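Local coordinates for protein 4-hydroxybenzoyl-CoA thioesterase (Staphylococcus aureus, PDB 6FDG) that probably hydrolyses acyl-CoA thioesters as a hotdog-fold thioesterase, with DHNA-CoA of the vitamin K2 pathway as its assigned substrate, at residues A10-T15 against F69-K73; L60-K66 against E100-S106; M1-I5 against V136-N140. The contacts are given in a common frame with arbitrary orientation. Where two conformers were deposited one is given. Residues are numbered along the deposited sequence.

Contact 1: A10-T15 against F69-K73; sequences ARYAET and FYPEK
Tyr70 buries the most surface (113 of 281 Å²) where these two loops meet. Its t rotamer (chi1 172°, chi2 85°) lays the ring along 10-15, with Tyr70 CE1 3.3 Å from Tyr12 N. Tyr12, also t (chi1 -170°), directs its ring edge at the Tyr70 face: a T-shaped pair (centroids 5.5 Å apart, planes at 87°). Tyr12 CA makes a CH-pi contact 4.0 Å from the Tyr70 centroid. Thr15, chi1 p, brings CG2 to 3.4 Å from Tyr70 CB, while its OG1 donates to Tyr12 O (2.8 Å), which also accepts from Thr15 N (3.0 Å) in the 3-10 turn 12-14. Beyond the cis peptide before Pro71, Glu72 O accepts from Ala10 N (2.9 Å, 171°), and a water links Ala10 O and Glu72 N, 2.8 Å from each. The direct bond continues the pairing of strands 2-9 and 73-83 into their adjoining loops. Outside the pair, Tyr12 OH bonds Glu49 of the second subunit, and Tyr70 packs on Leu35 of that subunit's helix 26-41.

Contact 2: L60-K66 against E100-S106; sequences LNVNYKK and ELATTGS
Four backbone hydrogen bonds set the antiparallel register: Asn61 N to Ser106 O and Ser106 N to Asn61 O (both 2.9 Å), Asn63 N to Thr104 O (2.8 Å) and Thr104 N to Asn63 O (3.0 Å). Val62-Gly105 and Tyr64-Thr103 are the non-hydrogen-bonded pairs. The strand axes, at 167°, approach to 4.5 Å. Past Tyr64, Ala102 O accepts from Lys65 N (2.8 Å) and Lys66 N (3.0 Å). A water joins Lys66 O to Thr103 OG1, 2.8 Å from each. Gly105 CA (-178/-173) lies 3.0 Å from Asn61 O, where an ideal CB would clash. On the Val62 and Tyr64 face, Val62 (t) places CG1 3.6 Å from Thr103 CG2. On the other, Lys65 NZ donates to Asn63 OD1 (3.0 Å), while Asn63 ND2 bonds Asp59 of the fourth subunit. Ala102 and Thr103 form a classic beta bulge opposite Ile94 of strand 88-95. Helix 26-41 covers the Val62 face through Phe30, as in hotdog folds, and residues 60-63 pair antiparallel with a strand of the fourth subunit.

Contact 3: M1-I5 against V136-N140; sequences MIYSI and VQALN
Ile2 and Asn140, burying 78 and 67 Å², carry the contact between the N-terminal strand and the last long helix. Backbone angles of -77/122 extend Ile2, and its amide N donates to Asn140 OD1 at 2.8 Å with an N-H...O angle of 169°. The Asn140 side chain (chi1 -75°, m; chi2 -15°) reaches across from the helix to accept this bond. Its amide end is used twice: ND2 donates to a water at 3.1 Å, and the same water donates to Ile2 O at 2.7 Å, so Asn140 engages both the NH and the CO of Ile2, one directly and one through solvent. Helix geometry is regular here, with Asn140 N bonded to Val136 O at 2.8 Å. Strand 2-5 and helix 136-140 run at 105° to one another, their axes 9.6 Å apart at closest approach. Strand 2-9 belongs to the curved sheet of the hotdog fold, and this crossing brings helix 127-141 against its starting end, where Val136 also packs on Tyr37 and Leu41 of helix 26-41. The Ile2 CA-CB bond points toward the helix and sets CB 3.9 Å from Val136 CG1; chi1 m and chi2 near -25° then carry Ile2 CD1 to 4.3 Å from Leu139 CB. Met1, third with 41 Å², folds through m, m, t to bring SD 3.7 Å from Asn140 CG, while its CA lies 3.3 Å from Asn140 OD1.

Overall arrangement
From the N terminus, strand 2-9 opens contact 3 and runs on into the loop that carries 10-15. Contact 1 closes a loop of 53 intervening residues, containing helix 26-41, by bringing the chain back at 69-73. Contact 2 starts within that loop, on strand 57-64, and closes only at 100-106, after strands 73-83 and 88-95; contacts 1 and 2 therefore cross, their centres 16 Å apart. Helix 127-141 finally returns to the N terminus, so contact 3 encloses both others. Contacts 2 and 3 reach the same sheet, with centres 20 Å apart, whereas contacts 1 and 3 lie 29 Å apart between centres, on opposite sides of the chain's centre.

Contact 1: A10-T15 against F69-K73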
loop_
_atom_site.group_PDB
_atom_site.type_symbol
_atom_site.label_atom_id
_atom_site.label_comp_id
_atom_site.label_asym_id
_atom_site.label_seq_id
_atom_site.Cartn_x
_atom_site.Cartn_y
_atom_site.Cartn_z
ATOM N N ALA A 10 -13.073 0.117 -7.044
ATOM C CA ALA A 10 -11.744 0.645 -7.045
ATOM C C ALA A 10 -11.642 1.885 -6.207
ATOM O O ALA A 10 -12.605 2.717 -6.131
ATOM C CB ALA A 10 -11.300 0.922 -8.454
ATOM N N ARG A 11 -10.509 2.132 -5.580
ATOM C CA ARG A 11 -10.254 3.312 -4.765
ATOM C C ARG A 11 -9.265 4.210 -5.473
ATOM O O ARG A 11 -8.375 3.761 -6.153
ATOM C CB ARG A 11 -9.634 2.882 -3.405
ATOM C CG ARG A 11 -10.623 2.093 -2.552
ATOM C CD ARG A 11 -9.903 1.402 -1.432
ATOM N NE ARG A 11 -10.822 0.748 -0.522
ATOM C CZ ARG A 11 -10.499 0.117 0.621
ATOM N NH1 ARG A 11 -9.280 0.102 0.988
ATOM N NH2 ARG A 11 -11.489 -0.334 1.361
ATOM N N TYR A 12 -9.400 5.525 -5.236
ATOM C CA TYR A 12 -8.433 6.467 -5.788
ATOM C C TYR A 12 -7.023 6.171 -5.377
ATOM O O TYR A 12 -6.077 6.233 -6.140
ATOM C CB TYR A 12 -8.878 7.874 -5.301
ATOM C CG TYR A 12 -8.110 9.001 -5.977
ATOM C CD1 TYR A 12 -6.866 9.454 -5.573
ATOM C CD2 TYR A 12 -8.618 9.510 -7.175
ATOM C CE1 TYR A 12 -6.165 10.419 -6.332
ATOM C CE2 TYR A 12 -7.993 10.521 -7.841
ATOM C CZ TYR A 12 -6.771 10.889 -7.401
ATOM O OH TYR A 12 -6.012 11.968 -8.063
ATOM N N ALA A 13 -6.862 5.717 -4.147
ATOM C CA ALA A 13 -5.521 5.369 -3.613
ATOM C C ALA A 13 -4.907 4.213 -4.360
ATOM O O ALA A 13 -3.689 4.065 -4.314
ATOM C CB ALA A 13 -5.609 4.894 -2.189
ATOM N N GLU A 14 -5.674 3.395 -5.058
ATOM C CA GLU A 14 -5.144 2.257 -5.812
ATOM C C GLU A 14 -4.655 2.619 -7.214
ATOM O O GLU A 14 -4.160 1.690 -7.910
ATOM C CB GLU A 14 -6.215 1.193 -5.855
ATOM C CG GLU A 14 -6.426 0.475 -4.514
ATOM C CD GLU A 14 -7.688 -0.342 -4.486
ATOM O OE1 GLU A 14 -8.721 -0.098 -5.110
ATOM O OE2 GLU A 14 -7.678 -1.398 -3.682
ATOM N N THR A 15 -4.742 3.905 -7.582
ATOM C CA THR A 15 -4.257 4.344 -8.918
ATOM C C THR A 15 -2.814 4.650 -8.933
ATOM O O THR A 15 -2.221 4.918 -7.865
ATOM C CB THR A 15 -4.984 5.602 -9.386
ATOM O OG1 THR A 15 -4.716 6.701 -8.537
ATOM C CG2 THR A 15 -6.448 5.339 -9.543
ATOM N N PHE A 69 -9.302 1.433 -15.492
ATOM C CA PHE A 69 -9.206 2.874 -15.234
ATOM C C PHE A 69 -10.149 3.210 -14.125
ATOM O O PHE A 69 -11.308 2.814 -14.084
ATOM C CB PHE A 69 -9.575 3.630 -16.462
ATOM C CG PHE A 69 -8.539 3.519 -17.608
ATOM C CD1 PHE A 69 -8.639 2.476 -18.486
ATOM C CD2 PHE A 69 -7.556 4.467 -17.745
ATOM C CE1 PHE A 69 -7.726 2.338 -19.515
ATOM C CE2 PHE A 69 -6.625 4.398 -18.814
ATOM C CZ PHE A 69 -6.719 3.290 -19.658
ATOM N N TYR A 70 -9.671 3.910 -13.107
ATOM C CA TYR A 70 -10.455 4.382 -12.012
ATOM C C TYR A 70 -11.443 5.632 -12.530
ATOM O O TYR A 70 -10.984 6.410 -13.358
ATOM C CB TYR A 70 -9.484 4.973 -10.997
ATOM C CG TYR A 70 -10.211 5.678 -9.894
ATOM C CD1 TYR A 70 -10.689 5.020 -8.806
ATOM C CD2 TYR A 70 -10.582 7.057 -10.035
ATOM C CE1 TYR A 70 -11.461 5.642 -7.860
ATOM C CE2 TYR A 70 -11.311 7.692 -9.062
ATOM C CZ TYR A 70 -11.653 6.926 -7.907
ATOM O OH TYR A 70 -12.416 7.567 -7.006
ATOM N N PRO A 71 -12.607 5.731 -11.998
ATOM C CA PRO A 71 -13.339 4.885 -11.108
ATOM C C PRO A 71 -13.799 3.550 -11.813
ATOM O O PRO A 71 -13.980 3.520 -13.069
ATOM C CB PRO A 71 -14.489 5.713 -10.620
ATOM C CG PRO A 71 -14.780 6.530 -11.802
ATOM C CD PRO A 71 -13.476 6.841 -12.486
ATOM N N GLU A 72 -14.085 2.494 -11.061
ATOM C CA GLU A 72 -14.635 1.262 -11.646
ATOM C C GLU A 72 -15.160 0.366 -10.607
ATOM O O GLU A 72 -14.460 0.108 -9.578
ATOM C CB GLU A 72 -13.526 0.469 -12.376
ATOM C CG GLU A 72 -13.921 -0.581 -13.394
ATOM C CD GLU A 72 -14.030 -0.085 -14.831
ATOM O OE1 GLU A 72 -13.589 0.984 -15.161
ATOM O OE2 GLU A 72 -14.591 -0.785 -15.644
ATOM N N LYS A 73 -16.308 -0.273 -10.828
ATOM C CA LYS A 73 -16.827 -1.387 -10.029
ATOM C C LYS A 73 -16.554 -2.634 -10.789
ATOM O O LYS A 73 -16.895 -2.806 -12.010
ATOM C CB LYS A 73 -18.348 -1.247 -9.957
ATOM C CG LYS A 73 -18.594 0.064 -9.312
ATOM C CD LYS A 73 -20.069 0.431 -9.193
ATOM C CE LYS A 73 -20.530 0.240 -7.764
ATOM N NZ LYS A 73 -20.368 1.513 -7.030
HETATM O O HOH W 1 -14.303 3.104 -8.313
#

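Contact 2: L60-K66 against E100-S106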
loop_
_atom_site.group_PDB
_atom_site.type_symbol
_atom_site.label_atom_id
_atom_site.label_comp_id
_atom_site.label_asym_id
_atom_site.label_seq_id
_atom_site.Cartn_x
_atom_site.Cartn_y
_atom_site.Cartn_z
ATOM N N LEU A 60 2.015 -16.562 -6.947
ATOM C CA LEU A 60 1.088 -15.531 -7.436
ATOM C C LEU A 60 1.264 -15.428 -8.945
ATOM O O LEU A 60 2.455 -15.276 -9.395
ATOM C CB LEU A 60 1.326 -14.174 -6.774
ATOM C CG LEU A 60 0.588 -12.981 -7.391
ATOM C CD1 LEU A 60 -0.931 -13.079 -7.130
ATOM C CD2 LEU A 60 1.139 -11.733 -6.769
ATOM N N ASN A 61 0.197 -15.417 -9.734
ATOM C CA ASN A 61 0.245 -15.129 -11.164
ATOM C C ASN A 61 -0.860 -14.217 -11.475
ATOM O O ASN A 61 -1.993 -14.377 -11.045
ATOM C CB ASN A 61 0.067 -16.427 -11.928
ATOM C CG ASN A 61 1.097 -17.488 -11.471
ATOM O OD1 ASN A 61 0.816 -18.370 -10.574
ATOM N ND2 ASN A 61 2.293 -17.405 -11.966
ATOM N N VAL A 62 -0.576 -13.146 -12.253
ATOM C CA VAL A 62 -1.599 -12.196 -12.717
ATOM C C VAL A 62 -1.351 -11.929 -14.202
ATOM O O VAL A 62 -0.200 -11.635 -14.580
ATOM C CB VAL A 62 -1.592 -10.857 -12.011
ATOM C CG1 VAL A 62 -2.841 -10.067 -12.282
ATOM C CG2 VAL A 62 -1.444 -11.011 -10.424
ATOM N N ASN A 63 -2.351 -12.095 -15.054
ATOM C CA ASN A 63 -2.220 -11.737 -16.471
ATOM C C ASN A 63 -3.198 -10.703 -16.795
ATOM O O ASN A 63 -4.426 -10.948 -16.685
ATOM C CB ASN A 63 -2.495 -12.962 -17.280
ATOM C CG ASN A 63 -2.154 -12.754 -18.744
ATOM O OD1 ASN A 63 -2.905 -12.196 -19.449
ATOM N ND2 ASN A 63 -0.910 -13.033 -19.103
ATOM N N TYR A 64 -2.679 -9.558 -17.200
ATOM C CA TYR A 64 -3.442 -8.327 -17.339
ATOM C C TYR A 64 -3.922 -8.219 -18.839
ATOM O O TYR A 64 -3.099 -7.969 -19.702
ATOM C CB TYR A 64 -2.651 -7.090 -16.947
ATOM C CG TYR A 64 -2.083 -7.189 -15.484
ATOM C CD1 TYR A 64 -0.856 -7.760 -15.309
ATOM C CD2 TYR A 64 -2.719 -6.660 -14.455
ATOM C CE1 TYR A 64 -0.302 -7.891 -14.024
ATOM C CE2 TYR A 64 -2.172 -6.740 -13.138
ATOM C CZ TYR A 64 -0.981 -7.328 -12.973
ATOM O OH TYR A 64 -0.404 -7.518 -11.705
ATOM N N LYS A 65 -5.190 -8.345 -19.089
ATOM C CA LYS A 65 -5.706 -8.258 -20.485
ATOM C C LYS A 65 -6.092 -6.920 -20.805
ATOM O O LYS A 65 -5.921 -6.539 -22.035
ATOM C CB LYS A 65 -6.915 -9.163 -20.622
ATOM C CG LYS A 65 -6.837 -10.571 -20.201
ATOM C CD LYS A 65 -5.826 -11.427 -20.763
ATOM C CE LYS A 65 -6.035 -12.828 -20.077
ATOM N NZ LYS A 65 -5.157 -13.864 -20.607
ATOM N N LYS A 66 -6.653 -6.132 -19.934
ATOM C CA LYS A 66 -7.094 -4.766 -20.129
ATOM C C LYS A 66 -6.726 -3.981 -18.924
ATOM O O LYS A 66 -6.958 -4.453 -17.784
ATOM C CB LYS A 66 -8.655 -4.669 -20.325
ATOM C CG LYS A 66 -9.168 -5.376 -21.537
ATOM C CD LYS A 66 -10.642 -5.024 -21.707
ATOM C CE LYS A 66 -11.055 -4.788 -23.157
ATOM N NZ LYS A 66 -11.224 -6.103 -23.809
ATOM N N GLU A 100 -16.374 -6.956 -19.647
ATOM C CA GLU A 100 -15.242 -7.455 -20.370
ATOM C C GLU A 100 -14.214 -8.130 -19.384
ATOM O O GLU A 100 -14.093 -7.615 -18.266
ATOM C CB GLU A 100 -14.494 -6.341 -21.073
ATOM C CG GLU A 100 -15.395 -5.558 -22.044
ATOM C CD GLU A 100 -14.987 -4.143 -22.381
ATOM O OE1 GLU A 100 -14.087 -3.468 -21.832
ATOM O OE2 GLU A 100 -15.687 -3.603 -23.353
ATOM N N LEU A 101 -13.641 -9.200 -19.849
ATOM C CA LEU A 101 -12.530 -9.872 -19.075
ATOM C C LEU A 101 -11.268 -9.017 -19.038
ATOM O O LEU A 101 -10.668 -8.735 -20.129
ATOM C CB LEU A 101 -12.261 -11.185 -19.667
ATOM C CG LEU A 101 -11.159 -12.022 -18.876
ATOM C CD1 LEU A 101 -11.620 -12.342 -17.508
ATOM C CD2 LEU A 101 -10.746 -13.182 -19.723
ATOM N N ALA A 102 -10.981 -8.427 -17.870
ATOM C CA ALA A 102 -9.846 -7.515 -17.707
ATOM C C ALA A 102 -8.538 -8.234 -17.291
ATOM O O ALA A 102 -7.450 -7.796 -17.535
ATOM C CB ALA A 102 -10.152 -6.409 -16.826
ATOM N N THR A 103 -8.709 -9.305 -16.492
ATOM C CA THR A 103 -7.584 -9.938 -15.812
ATOM C C THR A 103 -7.880 -11.361 -15.453
ATOM O O THR A 103 -9.039 -11.689 -15.138
ATOM C CB THR A 103 -7.371 -9.172 -14.410
ATOM O OG1 THR A 103 -7.788 -7.863 -14.458
ATOM C CG2 THR A 103 -6.012 -9.387 -13.922
ATOM N N THR A 104 -6.882 -12.217 -15.490
ATOM C CA THR A 104 -6.944 -13.558 -14.962
ATOM C C THR A 104 -5.787 -13.753 -14.040
ATOM O O THR A 104 -4.834 -12.927 -14.005
ATOM C CB THR A 104 -6.910 -14.645 -16.027
ATOM O OG1 THR A 104 -5.712 -14.594 -16.774
ATOM C CG2 THR A 104 -8.090 -14.423 -17.012
ATOM N N GLY A 105 -5.836 -14.760 -13.151
ATOM C CA GLY A 105 -4.613 -15.042 -12.346
ATOM C C GLY A 105 -4.852 -16.202 -11.467
ATOM O O GLY A 105 -5.924 -16.932 -11.565
ATOM N N SER A 106 -3.909 -16.492 -10.591
ATOM C CA SER A 106 -3.981 -17.600 -9.687
ATOM C C SER A 106 -3.141 -17.350 -8.473
ATOM O O SER A 106 -2.184 -16.541 -8.482
ATOM C CB SER A 106 -3.552 -18.905 -10.319
ATOM O OG SER A 106 -2.227 -18.877 -10.777
HETATM O O HOH W 2 -6.140 -5.860 -15.504
#

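Contact 3: M1-I5 against V136-N140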
loop_
_atom_site.group_PDB
_atom_site.type_symbol
_atom_site.label_atom_id
_atom_site.label_comp_id
_atom_site.label_asym_id
_atom_site.label_seq_id
_atom_site.Cartn_x
_atom_site.Cartn_y
_atom_site.Cartn_z
ATOM N N MET A 1 -17.345 -25.197 -12.835
ATOM C CA MET A 1 -16.747 -25.110 -11.514
ATOM C C MET A 1 -17.714 -24.450 -10.517
ATOM O O MET A 1 -18.690 -23.756 -10.897
ATOM C CB MET A 1 -15.498 -24.271 -11.549
ATOM C CG MET A 1 -14.387 -24.526 -12.516
ATOM S SD MET A 1 -13.756 -26.177 -12.248
ATOM C CE MET A 1 -12.692 -26.370 -13.653
ATOM N N ILE A 2 -17.484 -24.729 -9.242
ATOM C CA ILE A 2 -18.067 -24.058 -8.132
ATOM C C ILE A 2 -17.356 -22.719 -7.951
ATOM O O ILE A 2 -16.094 -22.734 -7.815
ATOM C CB ILE A 2 -17.948 -24.889 -6.842
ATOM C CG1 ILE A 2 -18.661 -26.280 -6.885
ATOM C CG2 ILE A 2 -18.380 -24.091 -5.646
ATOM C CD1 ILE A 2 -19.754 -26.420 -7.796
ATOM N N TYR A 3 -17.997 -21.606 -7.974
ATOM C CA TYR A 3 -17.328 -20.314 -7.930
ATOM C C TYR A 3 -18.045 -19.303 -7.167
ATOM O O TYR A 3 -19.283 -19.430 -6.912
ATOM C CB TYR A 3 -17.075 -19.800 -9.328
ATOM C CG TYR A 3 -18.349 -19.387 -10.165
ATOM C CD1 TYR A 3 -18.868 -18.159 -10.124
ATOM C CD2 TYR A 3 -19.047 -20.360 -10.905
ATOM C CE1 TYR A 3 -20.080 -17.769 -10.841
ATOM C CE2 TYR A 3 -20.231 -20.040 -11.609
ATOM C CZ TYR A 3 -20.702 -18.772 -11.489
ATOM O OH TYR A 3 -21.858 -18.330 -12.213
ATOM N N SER A 4 -17.411 -18.240 -6.659
ATOM C CA SER A 4 -17.988 -17.097 -6.053
ATOM C C SER A 4 -17.808 -15.871 -7.005
ATOM O O SER A 4 -16.921 -15.865 -7.859
ATOM C CB SER A 4 -17.416 -16.799 -4.664
ATOM O OG SER A 4 -16.026 -16.609 -4.790
ATOM N N ILE A 5 -18.668 -14.853 -6.789
ATOM C CA ILE A 5 -18.501 -13.534 -7.389
ATOM C C ILE A 5 -18.429 -12.525 -6.345
ATOM O O ILE A 5 -19.288 -12.450 -5.430
ATOM C CB ILE A 5 -19.720 -13.163 -8.355
ATOM C CG1 ILE A 5 -19.798 -14.177 -9.450
ATOM C CG2 ILE A 5 -19.551 -11.685 -8.844
ATOM C CD1 ILE A 5 -18.776 -14.126 -10.487
ATOM N N VAL A 136 -16.164 -30.105 -3.028
ATOM C CA VAL A 136 -16.062 -29.169 -4.166
ATOM C C VAL A 136 -15.204 -29.684 -5.217
ATOM O O VAL A 136 -15.486 -29.557 -6.409
ATOM C CB VAL A 136 -15.687 -27.733 -3.620
ATOM C CG1 VAL A 136 -15.311 -26.858 -4.800
ATOM C CG2 VAL A 136 -16.816 -27.125 -2.849
ATOM N N GLN A 137 -14.031 -30.230 -4.886
ATOM C CA GLN A 137 -13.125 -30.723 -5.859
ATOM C C GLN A 137 -13.782 -31.847 -6.772
ATOM O O GLN A 137 -13.615 -31.871 -7.997
ATOM C CB GLN A 137 -11.786 -31.334 -5.269
ATOM C CG GLN A 137 -10.800 -31.848 -6.279
ATOM C CD GLN A 137 -10.337 -30.741 -7.150
ATOM O OE1 GLN A 137 -9.636 -29.825 -6.693
ATOM N NE2 GLN A 137 -10.732 -30.736 -8.404
ATOM N N ALA A 138 -14.497 -32.711 -6.094
ATOM C CA ALA A 138 -15.200 -33.791 -6.844
ATOM C C ALA A 138 -16.262 -33.196 -7.771
ATOM O O ALA A 138 -16.381 -33.611 -8.955
ATOM C CB ALA A 138 -15.807 -34.747 -5.823
ATOM N N LEU A 139 -17.001 -32.198 -7.276
ATOM C CA LEU A 139 -18.045 -31.534 -8.131
ATOM C C LEU A 139 -17.395 -30.853 -9.329
ATOM O O LEU A 139 -17.866 -30.859 -10.474
ATOM C CB LEU A 139 -18.872 -30.592 -7.328
ATOM C CG LEU A 139 -19.757 -31.193 -6.250
ATOM C CD1 LEU A 139 -20.380 -30.164 -5.343
ATOM C CD2 LEU A 139 -20.823 -32.163 -6.915
ATOM N N ASN A 140 -16.256 -30.143 -9.061
ATOM C CA ASN A 140 -15.512 -29.473 -10.118
ATOM C C ASN A 140 -15.047 -30.502 -11.141
ATOM O O ASN A 140 -15.191 -30.281 -12.370
ATOM C CB ASN A 140 -14.273 -28.682 -9.557
ATOM C CG ASN A 140 -14.661 -27.453 -8.890
ATOM O OD1 ASN A 140 -15.765 -26.966 -9.015
ATOM N ND2 ASN A 140 -13.786 -26.901 -8.070
HETATM O O HOH W 3 -14.156 -24.205 -6.633
#